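Long-range contacts in aromatic amino acid aminotransferase I (PDB 6HNU), which probably catalyses pyridoxal-phosphate-dependent transamination between aromatic L-amino acids and 2-oxoglutarate, giving aromatic oxo-acids and L-glutamate: residues 157-162 and 178-183; 247-252 and 391-396; 296-301 and 308-313. All coordinates share one frame; numbering follows the deposited sequence.

Contact 1. Residues 157-162 and 178-183; sequences DTILVE and VNTVPV
Thr158 turns OG1 beside its own backbone N (chi1 -68°), and this sends CG2 anti to that N, where it meets CG2 of Val181 at 3.6 Å. Further along the same face, CD2 of Leu160 lies beside CG1 of Val181, the two side chains pointing the same way, and Val183 CG2 comes to 3.6 Å from Leu160 CB. On the other face Ile159 runs alongside Thr180, whose OG1 bonds weakly to Glu440 O, and both methyls of Val161 rest on Thr180 CB. Between these two layers of side chains the parallel strands of a beta-alpha-beta crossover, linked through helix 167-175, are laced by five backbone hydrogen bonds. Ile159 N bonds to Asn179 O (2.8 Å), and Ile159 O receives Val181 N. Val161 N bonds to Val181 O (3.1 Å), and Val161 O receives Val183 N. The fifth bond runs from Asn179 N to Asp157 O. Pro182, which has no N-H, costs this ladder nothing, because its N lies outside the bonding pattern. Thr158 pairs its backbone with Lys208, and Leu160 with Phe209 and Tyr211 of strand 209-212. The chemistry is therefore that of a buried parallel sheet: polar backbone paired between strands, mostly apolar branches and methyls packing on both faces.

Contact 2. Residues 247-252 and 391-396; sequences EPYYFL and GMFFTV. With PLP (pyridoxal-5'-phosphate), chain I.
Tyr249, from the loop after strand 242-246, belongs with Pro248 to the pyridoxal-phosphate pocket; Met392 and Phe393, where strand 393-399 begins, back the Tyr249 ring as a second shell. PLP O3 donates a hydrogen bond to Tyr249 OH (2.6 Å), and Pro248 CG lies 3.9 Å from PLP C2. Phe393 turns its edge to the face of the Tyr249 ring in an offset edge-to-face pair, planes at 80°, and its CE2 stands 3.5 Å from Tyr249 OH. Met392 crosses Tyr249 at about a right angle: its SD comes obliquely to CE1 of that ring at 4.0 Å, a Met-aromatic contact, and its CG lies over the centre of the Phe393 ring. A bend at chi3 (49°) carries Met392 CE back to Leu252 CD1, 4.1 Å away. Gly391 N-H bonds to Leu252 O (2.9 Å) from well above the carbonyl plane, joining the two backbones. The bound phenylalanine touches Tyr249, while Met392 and Phe393 also pack on Gly46 and Gly45 of the second subunit. Chemically, the hydroxyl oxygen of Tyr249 serves as acceptor for the cofactor, and packing on the ring by Phe393 and Met392 is consistent with keeping that hydroxyl in line with O3.

Contact 3. Residues 296-301 and 308-313; sequences DSFSKV and LGWIVG. With PLP (pyridoxal-5'-phosphate), chain I.
A beta hairpin, strands 292-297 and 309-314, ends here at the phosphate site of the cofactor. Asp296 and Trp310 form an antiparallel hydrogen-bonded pair, Asp296 N giving to Trp310 O and Trp310 N to Asp296 O (2.8 Å); Phe298 N to Leu308 O continues the pairing past the strand end. In the non-hydrogen-bonded pair between, the CA atoms of Gly309 and Ser297 are 4.0 Å apart, and Asp296 O occupies the place where a CB on Gly309 would stand. Trp310 holds CG between its backbone N and carbonyl carbon (chi1 64°), which swings the indole back across Asp296; Asp296 CB sits over the five-membered ring, 3.4 Å from its centroid, as a CH-pi contact. The carboxylate has its strong partner elsewhere, a salt bridge from OD1 to Arg294. The far edge of the indole points at a face of Phe298, CZ3 lying 3.5 Å from Phe298 CZ with the ring planes at 55°, and Phe298 CE2 also touches Leu308 CD2. Helix 112-126 covers this cluster through Phe114 and Ile118. Past the strand the chain enters an ST turn, in which Ser299 N donates to Ser297 OG (3.0 Å). That same OG donates to PLP O1P (2.5 Å), so the turn presents both serines to one phosphate; Arg307 is also hydrogen-bonded to PLP. Lys300 NZ bonds to Tyr105 OH of the second subunit. Ser299 OG donates to PLP O2P at 2.7 Å and accepts from a water whose oxygen takes the N-H of Leu308, 3.1 Å from Leu308 N.

In the fold
Along the chain contact 1 closes before the others open, and contact 3 is nested inside the loop closed by contact 2. Contacts 1 and 3 share the eight-stranded mixed sheet, centres about 23 Å apart, with strands 209-212 and 242-246 between them. Contact 2 ties the loop leaving strand 242-246 to a separate antiparallel sheet; its centre lies about 22 and 15 Å from those of contacts 1 and 3. It touches contact 3, Tyr249 CE1 being 3.5 Å from Lys300 CE. The cofactor site lies where the large sheet, that loop and the second subunit, whose Tyr105 bonds to PLP, come together; strand 393-399 backs it through Tyr249, and the Glu162 side chain of contact 1 comes to about 7 Å from PLP.

Contact 1. Residues 157-162 and 178-183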
loop_
_atom_site.group_PDB
_atom_site.type_symbol
_atom_site.label_atom_id
_atom_site.label_comp_id
_atom_site.label_asym_id
_atom_site.label_seq_id
_atom_site.Cartn_x
_atom_site.Cartn_y
_atom_site.Cartn_z
ATOM N N ASP B 157 -11.334 -6.811 -20.600
ATOM C CA ASP B 157 -10.360 -6.102 -21.472
ATOM C C ASP B 157 -9.133 -7.010 -21.680
ATOM O O ASP B 157 -8.937 -7.995 -20.945
ATOM C CB ASP B 157 -9.927 -4.737 -20.920
ATOM C CG ASP B 157 -10.956 -3.620 -20.985
ATOM O OD1 ASP B 157 -11.972 -3.780 -21.687
ATOM O OD2 ASP B 157 -10.705 -2.561 -20.344
ATOM N N THR B 158 -8.331 -6.692 -22.684
ATOM C CA THR B 158 -7.061 -7.381 -22.988
ATOM C C THR B 158 -5.892 -6.433 -22.780
ATOM O O THR B 158 -5.964 -5.242 -23.198
ATOM C CB THR B 158 -7.070 -7.931 -24.422
ATOM O OG1 THR B 158 -8.045 -8.966 -24.412
ATOM C CG2 THR B 158 -5.745 -8.525 -24.850
ATOM N N ILE B 159 -4.821 -6.990 -22.234
ATOM C CA ILE B 159 -3.449 -6.399 -22.309
ATOM C C ILE B 159 -2.514 -7.361 -23.041
ATOM O O ILE B 159 -2.778 -8.604 -23.055
ATOM C CB ILE B 159 -2.927 -6.054 -20.905
ATOM C CG1 ILE B 159 -2.779 -7.285 -20.010
ATOM C CG2 ILE B 159 -3.847 -5.013 -20.317
ATOM C CD1 ILE B 159 -1.943 -7.031 -18.770
ATOM N N LEU B 160 -1.440 -6.816 -23.617
ATOM C CA LEU B 160 -0.357 -7.638 -24.171
ATOM C C LEU B 160 0.713 -7.751 -23.090
ATOM O O LEU B 160 1.014 -6.704 -22.433
ATOM C CB LEU B 160 0.196 -7.013 -25.452
ATOM C CG LEU B 160 -0.850 -6.708 -26.533
ATOM C CD1 LEU B 160 -0.198 -5.979 -27.676
ATOM C CD2 LEU B 160 -1.493 -7.995 -26.994
ATOM N N VAL B 161 1.231 -8.969 -22.919
ATOM C CA VAL B 161 2.348 -9.284 -21.984
ATOM C C VAL B 161 3.403 -10.069 -22.756
ATOM O O VAL B 161 3.037 -10.730 -23.737
ATOM C CB VAL B 161 1.890 -10.044 -20.730
ATOM C CG1 VAL B 161 0.799 -9.295 -19.950
ATOM C CG2 VAL B 161 1.407 -11.457 -21.060
ATOM N N GLU B 162 4.657 -10.026 -22.279
ATOM C CA GLU B 162 5.751 -10.897 -22.751
ATOM C C GLU B 162 5.309 -12.357 -22.564
ATOM O O GLU B 162 4.719 -12.682 -21.525
ATOM C CB GLU B 162 7.062 -10.516 -22.064
ATOM C CG GLU B 162 7.522 -9.156 -22.551
ATOM C CD GLU B 162 8.413 -8.342 -21.635
ATOM O OE1 GLU B 162 8.236 -8.419 -20.413
ATOM O OE2 GLU B 162 9.212 -7.565 -22.187
ATOM N N VAL B 178 -8.664 -9.444 -16.318
ATOM C CA VAL B 178 -8.019 -8.848 -17.516
ATOM C C VAL B 178 -7.258 -9.946 -18.239
ATOM O O VAL B 178 -6.419 -10.598 -17.596
ATOM C CB VAL B 178 -7.142 -7.651 -17.132
ATOM C CG1 VAL B 178 -6.459 -7.059 -18.354
ATOM C CG2 VAL B 178 -7.990 -6.630 -16.383
ATOM N N ASN B 179 -7.611 -10.152 -19.509
ATOM C CA ASN B 179 -6.955 -11.130 -20.420
ATOM C C ASN B 179 -5.500 -10.703 -20.687
ATOM O O ASN B 179 -5.257 -9.527 -21.048
ATOM C CB ASN B 179 -7.761 -11.259 -21.710
ATOM C CG ASN B 179 -9.183 -11.702 -21.439
ATOM O OD1 ASN B 179 -10.143 -10.982 -21.756
ATOM N ND2 ASN B 179 -9.327 -12.860 -20.850
ATOM N N THR B 180 -4.558 -11.630 -20.504
ATOM C CA THR B 180 -3.116 -11.428 -20.819
ATOM C C THR B 180 -2.753 -12.206 -22.077
ATOM O O THR B 180 -2.426 -13.428 -21.946
ATOM C CB THR B 180 -2.284 -11.821 -19.604
ATOM O OG1 THR B 180 -2.491 -13.205 -19.316
ATOM C CG2 THR B 180 -2.703 -11.014 -18.397
ATOM N N VAL B 181 -2.776 -11.530 -23.221
ATOM C CA VAL B 181 -2.400 -12.144 -24.525
ATOM C C VAL B 181 -0.887 -12.084 -24.656
ATOM O O VAL B 181 -0.323 -10.992 -24.607
ATOM C CB VAL B 181 -3.130 -11.471 -25.690
ATOM C CG1 VAL B 181 -2.557 -11.865 -27.036
ATOM C CG2 VAL B 181 -4.611 -11.810 -25.633
ATOM N N PRO B 182 -0.226 -13.251 -24.849
ATOM C CA PRO B 182 1.233 -13.325 -24.876
ATOM C C PRO B 182 1.793 -12.863 -26.232
ATOM O O PRO B 182 1.184 -13.091 -27.317
ATOM C CB PRO B 182 1.512 -14.792 -24.584
ATOM C CG PRO B 182 0.331 -15.505 -25.182
ATOM C CD PRO B 182 -0.853 -14.583 -24.965
ATOM N N VAL B 183 2.905 -12.133 -26.145
ATOM C CA VAL B 183 3.650 -11.568 -27.286
ATOM C C VAL B 183 4.929 -12.398 -27.449
ATOM O O VAL B 183 5.644 -12.571 -26.462
ATOM C CB VAL B 183 3.947 -10.075 -27.041
ATOM C CG1 VAL B 183 4.809 -9.472 -28.135
ATOM C CG2 VAL B 183 2.652 -9.281 -26.867
#

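Contact 2. Residues 247-252 and 391-396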
loop_
_atom_site.group_PDB
_atom_site.type_symbol
_atom_site.label_atom_id
_atom_site.label_comp_id
_atom_site.label_asym_id
_atom_site.label_seq_id
_atom_site.Cartn_x
_atom_site.Cartn_y
_atom_site.Cartn_z
ATOM N N GLU B 247 10.048 -1.442 -14.512
ATOM C CA GLU B 247 11.504 -1.329 -14.718
ATOM C C GLU B 247 12.229 -1.300 -13.382
ATOM O O GLU B 247 13.119 -0.471 -13.186
ATOM C CB GLU B 247 11.708 -0.097 -15.593
ATOM C CG GLU B 247 11.486 -0.399 -17.053
ATOM C CD GLU B 247 12.638 -1.245 -17.590
ATOM O OE1 GLU B 247 13.562 -0.650 -18.184
ATOM O OE2 GLU B 247 12.598 -2.500 -17.441
ATOM N N PRO B 248 12.015 -2.285 -12.492
ATOM C CA PRO B 248 12.765 -2.318 -11.227
ATOM C C PRO B 248 14.257 -2.654 -11.431
ATOM O O PRO B 248 15.074 -2.340 -10.564
ATOM C CB PRO B 248 12.044 -3.387 -10.424
ATOM C CG PRO B 248 11.535 -4.345 -11.509
ATOM C CD PRO B 248 11.183 -3.482 -12.699
ATOM N N TYR B 249 14.623 -3.217 -12.576
ATOM C CA TYR B 249 16.002 -3.705 -12.813
ATOM C C TYR B 249 16.767 -2.734 -13.720
ATOM O O TYR B 249 17.867 -3.076 -14.147
ATOM C CB TYR B 249 15.976 -5.101 -13.445
ATOM C CG TYR B 249 15.145 -6.141 -12.738
ATOM C CD1 TYR B 249 15.457 -6.578 -11.466
ATOM C CD2 TYR B 249 14.044 -6.695 -13.352
ATOM C CE1 TYR B 249 14.709 -7.551 -10.826
ATOM C CE2 TYR B 249 13.300 -7.684 -12.745
ATOM C CZ TYR B 249 13.621 -8.110 -11.474
ATOM O OH TYR B 249 12.905 -9.089 -10.833
ATOM N N TYR B 250 16.217 -1.545 -14.021
ATOM C CA TYR B 250 16.850 -0.595 -14.957
ATOM C C TYR B 250 18.297 -0.310 -14.556
ATOM O O TYR B 250 19.132 -0.218 -15.427
ATOM C CB TYR B 250 16.091 0.731 -15.027
ATOM C CG TYR B 250 16.607 1.637 -16.117
ATOM C CD1 TYR B 250 16.260 1.428 -17.443
ATOM C CD2 TYR B 250 17.427 2.712 -15.819
ATOM C CE1 TYR B 250 16.696 2.262 -18.449
ATOM C CE2 TYR B 250 17.888 3.552 -16.814
ATOM C CZ TYR B 250 17.538 3.321 -18.126
ATOM O OH TYR B 250 17.979 4.128 -19.102
ATOM N N PHE B 251 18.617 -0.227 -13.276
ATOM C CA PHE B 251 19.970 0.173 -12.832
ATOM C C PHE B 251 20.788 -1.091 -12.536
ATOM O O PHE B 251 21.865 -0.976 -11.936
ATOM C CB PHE B 251 19.864 1.216 -11.712
ATOM C CG PHE B 251 19.518 2.579 -12.247
ATOM C CD1 PHE B 251 20.317 3.178 -13.214
ATOM C CD2 PHE B 251 18.347 3.215 -11.876
ATOM C CE1 PHE B 251 19.975 4.402 -13.756
ATOM C CE2 PHE B 251 17.997 4.441 -12.439
ATOM C CZ PHE B 251 18.822 5.035 -13.365
ATOM N N LEU B 252 20.314 -2.276 -12.976
ATOM C CA LEU B 252 21.155 -3.495 -12.982
ATOM C C LEU B 252 21.692 -3.697 -14.398
ATOM O O LEU B 252 22.169 -4.811 -14.694
ATOM C CB LEU B 252 20.350 -4.710 -12.506
ATOM C CG LEU B 252 19.673 -4.543 -11.144
ATOM C CD1 LEU B 252 19.097 -5.854 -10.662
ATOM C CD2 LEU B 252 20.633 -3.989 -10.105
ATOM N N GLY B 391 20.223 -6.879 -15.447
ATOM C CA GLY B 391 19.328 -7.643 -14.567
ATOM C C GLY B 391 20.049 -8.609 -13.654
ATOM O O GLY B 391 21.311 -8.594 -13.594
ATOM N N MET B 392 19.264 -9.406 -12.924
ATOM C CA MET B 392 19.778 -10.348 -11.913
ATOM C C MET B 392 19.657 -11.786 -12.425
ATOM O O MET B 392 20.156 -12.675 -11.742
ATOM C CB MET B 392 19.075 -10.181 -10.564
ATOM C CG MET B 392 17.577 -10.350 -10.598
ATOM S SD MET B 392 16.902 -10.311 -8.946
ATOM C CE MET B 392 17.678 -8.851 -8.262
ATOM N N PHE B 393 19.104 -11.992 -13.603
ATOM C CA PHE B 393 18.769 -13.355 -14.091
ATOM C C PHE B 393 19.616 -13.751 -15.287
ATOM O O PHE B 393 19.959 -12.933 -16.157
ATOM C CB PHE B 393 17.298 -13.425 -14.485
ATOM C CG PHE B 393 16.374 -13.103 -13.339
ATOM C CD1 PHE B 393 16.348 -13.897 -12.207
ATOM C CD2 PHE B 393 15.486 -12.031 -13.428
ATOM C CE1 PHE B 393 15.461 -13.623 -11.171
ATOM C CE2 PHE B 393 14.613 -11.764 -12.388
ATOM C CZ PHE B 393 14.625 -12.535 -11.255
ATOM N N PHE B 394 19.923 -15.045 -15.330
ATOM C CA PHE B 394 20.530 -15.716 -16.499
ATOM C C PHE B 394 19.607 -16.872 -16.893
ATOM O O PHE B 394 18.831 -17.319 -16.068
ATOM C CB PHE B 394 21.945 -16.205 -16.161
ATOM C CG PHE B 394 22.060 -17.285 -15.124
ATOM C CD1 PHE B 394 22.017 -18.622 -15.492
ATOM C CD2 PHE B 394 22.211 -16.977 -13.786
ATOM C CE1 PHE B 394 22.120 -19.606 -14.531
ATOM C CE2 PHE B 394 22.316 -17.968 -12.828
ATOM C CZ PHE B 394 22.265 -19.289 -13.204
ATOM N N THR B 395 19.629 -17.268 -18.146
ATOM C CA THR B 395 18.889 -18.471 -18.594
ATOM C C THR B 395 19.817 -19.447 -19.317
ATOM O O THR B 395 20.788 -19.013 -19.980
ATOM C CB THR B 395 17.672 -18.099 -19.425
ATOM O OG1 THR B 395 18.092 -17.331 -20.556
ATOM C CG2 THR B 395 16.666 -17.372 -18.567
ATOM N N VAL B 396 19.506 -20.738 -19.149
ATOM C CA VAL B 396 20.081 -21.823 -19.980
ATOM C C VAL B 396 18.946 -22.426 -20.795
ATOM O O VAL B 396 17.978 -22.838 -20.173
ATOM C CB VAL B 396 20.742 -22.876 -19.099
ATOM C CG1 VAL B 396 21.341 -23.973 -19.958
ATOM C CG2 VAL B 396 21.778 -22.257 -18.191
HETATM N N1 PLP I . 7.973 -6.040 -11.188
HETATM C C2 PLP I . 8.761 -7.028 -11.620
HETATM C C2A PLP I . 8.730 -7.388 -13.063
HETATM C C3 PLP I . 9.596 -7.722 -10.747
HETATM O O3 PLP I . 10.324 -8.769 -11.243
HETATM C C4 PLP I . 9.588 -7.378 -9.380
HETATM C C4A PLP I . 10.432 -8.114 -8.441
HETATM C C5 PLP I . 8.785 -6.313 -8.951
HETATM C C6 PLP I . 7.983 -5.700 -9.881
HETATM C C5A PLP I . 8.672 -5.940 -7.493
HETATM O O4P PLP I . 8.780 -4.501 -7.317
HETATM P P PLP I . 8.577 -3.776 -5.965
HETATM O O1P PLP I . 8.956 -2.362 -6.343
HETATM O O2P PLP I . 9.540 -4.450 -4.948
HETATM O O3P PLP I . 7.114 -3.943 -5.561
#

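Contact 3. Residues 296-301 and 308-313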
loop_
_atom_site.group_PDB
_atom_site.type_symbol
_atom_site.label_atom_id
_atom_site.label_comp_id
_atom_site.label_asym_id
_atom_site.label_seq_id
_atom_site.Cartn_x
_atom_site.Cartn_y
_atom_site.Cartn_z
ATOM N N ASP B 296 8.785 2.818 -11.525
ATOM C CA ASP B 296 10.149 2.859 -10.938
ATOM C C ASP B 296 10.141 2.475 -9.472
ATOM O O ASP B 296 9.187 2.826 -8.745
ATOM C CB ASP B 296 10.741 4.276 -11.042
ATOM C CG ASP B 296 11.416 4.569 -12.361
ATOM O OD1 ASP B 296 12.275 3.763 -12.751
ATOM O OD2 ASP B 296 11.150 5.661 -12.947
ATOM N N SER B 297 11.181 1.773 -9.009
ATOM C CA SER B 297 11.223 1.276 -7.625
ATOM C C SER B 297 12.632 1.423 -7.047
ATOM O O SER B 297 13.603 1.234 -7.787
ATOM C CB SER B 297 10.837 -0.166 -7.585
ATOM O OG SER B 297 10.783 -0.612 -6.250
ATOM N N PHE B 298 12.717 1.616 -5.747
ATOM C CA PHE B 298 13.994 1.530 -4.985
ATOM C C PHE B 298 14.320 0.096 -4.562
ATOM O O PHE B 298 15.394 -0.138 -3.985
ATOM C CB PHE B 298 13.914 2.404 -3.749
ATOM C CG PHE B 298 14.017 3.864 -4.065
ATOM C CD1 PHE B 298 15.074 4.355 -4.816
ATOM C CD2 PHE B 298 13.070 4.747 -3.579
ATOM C CE1 PHE B 298 15.215 5.718 -5.021
ATOM C CE2 PHE B 298 13.186 6.104 -3.829
ATOM C CZ PHE B 298 14.225 6.577 -4.595
ATOM N N SER B 299 13.441 -0.869 -4.837
ATOM C CA SER B 299 13.570 -2.227 -4.244
ATOM C C SER B 299 14.906 -2.872 -4.586
ATOM O O SER B 299 15.492 -3.456 -3.655
ATOM C CB SER B 299 12.389 -3.115 -4.597
ATOM O OG SER B 299 11.253 -2.624 -3.932
ATOM N N LYS B 300 15.367 -2.810 -5.833
ATOM C CA LYS B 300 16.574 -3.545 -6.270
ATOM C C LYS B 300 17.812 -2.645 -6.165
ATOM O O LYS B 300 18.925 -3.133 -6.477
ATOM C CB LYS B 300 16.480 -4.026 -7.714
ATOM C CG LYS B 300 15.148 -4.589 -8.158
ATOM C CD LYS B 300 14.671 -5.733 -7.362
ATOM C CE LYS B 300 13.309 -6.156 -7.878
ATOM N NZ LYS B 300 12.804 -7.359 -7.184
ATOM N N VAL B 301 17.619 -1.381 -5.757
ATOM C CA VAL B 301 18.687 -0.339 -5.721
ATOM C C VAL B 301 19.057 -0.044 -4.266
ATOM O O VAL B 301 20.266 -0.048 -3.932
ATOM C CB VAL B 301 18.280 0.927 -6.489
ATOM C CG1 VAL B 301 19.294 2.029 -6.266
ATOM C CG2 VAL B 301 18.087 0.654 -7.975
ATOM N N LEU B 308 8.643 1.783 -1.534
ATOM C CA LEU B 308 8.645 3.141 -2.090
ATOM C C LEU B 308 9.097 3.060 -3.537
ATOM O O LEU B 308 10.171 2.496 -3.844
ATOM C CB LEU B 308 9.597 4.034 -1.297
ATOM C CG LEU B 308 9.605 5.515 -1.662
ATOM C CD1 LEU B 308 8.235 6.170 -1.491
ATOM C CD2 LEU B 308 10.626 6.253 -0.792
ATOM N N GLY B 309 8.295 3.638 -4.396
ATOM C CA GLY B 309 8.692 3.804 -5.775
ATOM C C GLY B 309 7.974 5.016 -6.311
ATOM O O GLY B 309 7.449 5.868 -5.500
ATOM N N TRP B 310 7.963 5.117 -7.611
ATOM C CA TRP B 310 7.233 6.225 -8.248
ATOM C C TRP B 310 6.734 5.796 -9.626
ATOM O O TRP B 310 7.090 4.701 -10.150
ATOM C CB TRP B 310 8.072 7.517 -8.244
ATOM C CG TRP B 310 9.328 7.445 -9.038
ATOM C CD1 TRP B 310 9.512 7.904 -10.302
ATOM C CD2 TRP B 310 10.574 6.856 -8.632
ATOM N NE1 TRP B 310 10.795 7.661 -10.695
ATOM C CE2 TRP B 310 11.468 7.004 -9.709
ATOM C CE3 TRP B 310 11.012 6.204 -7.480
ATOM C CZ2 TRP B 310 12.777 6.541 -9.664
ATOM C CZ3 TRP B 310 12.305 5.733 -7.431
ATOM C CH2 TRP B 310 13.170 5.905 -8.510
ATOM N N ILE B 311 5.891 6.637 -10.193
ATOM C CA ILE B 311 5.245 6.363 -11.498
ATOM C C ILE B 311 5.487 7.606 -12.333
ATOM O O ILE B 311 5.223 8.705 -11.811
ATOM C CB ILE B 311 3.760 6.027 -11.310
ATOM C CG1 ILE B 311 3.560 4.810 -10.394
ATOM C CG2 ILE B 311 3.047 5.830 -12.633
ATOM C CD1 ILE B 311 2.143 4.656 -9.838
ATOM N N VAL B 312 5.995 7.431 -13.555
ATOM C CA VAL B 312 6.263 8.511 -14.527
ATOM C C VAL B 312 5.253 8.400 -15.659
ATOM O O VAL B 312 5.095 7.316 -16.246
ATOM C CB VAL B 312 7.691 8.509 -15.064
ATOM C CG1 VAL B 312 7.986 9.820 -15.765
ATOM C CG2 VAL B 312 8.708 8.212 -13.961
ATOM N N GLY B 313 4.653 9.529 -16.011
ATOM C CA GLY B 313 3.694 9.584 -17.112
ATOM C C GLY B 313 3.043 10.948 -17.232
ATOM O O GLY B 313 3.455 11.921 -16.567
HETATM N N1 PLP I . 7.973 -6.040 -11.188
HETATM C C2 PLP I . 8.761 -7.028 -11.620
HETATM C C2A PLP I . 8.730 -7.388 -13.063
HETATM C C3 PLP I . 9.596 -7.722 -10.747
HETATM O O3 PLP I . 10.324 -8.769 -11.243
HETATM C C4 PLP I . 9.588 -7.378 -9.380
HETATM C C4A PLP I . 10.432 -8.114 -8.441
HETATM C C5 PLP I . 8.785 -6.313 -8.951
HETATM C C6 PLP I . 7.983 -5.700 -9.881
HETATM C C5A PLP I . 8.672 -5.940 -7.493
HETATM O O4P PLP I . 8.780 -4.501 -7.317
HETATM P P PLP I . 8.577 -3.776 -5.965
HETATM O O1P PLP I . 8.956 -2.362 -6.343
HETATM O O2P PLP I . 9.540 -4.450 -4.948
HETATM O O3P PLP I . 7.114 -3.943 -5.561
HETATM O O HOH W 1 10.720 -0.300 -2.635
#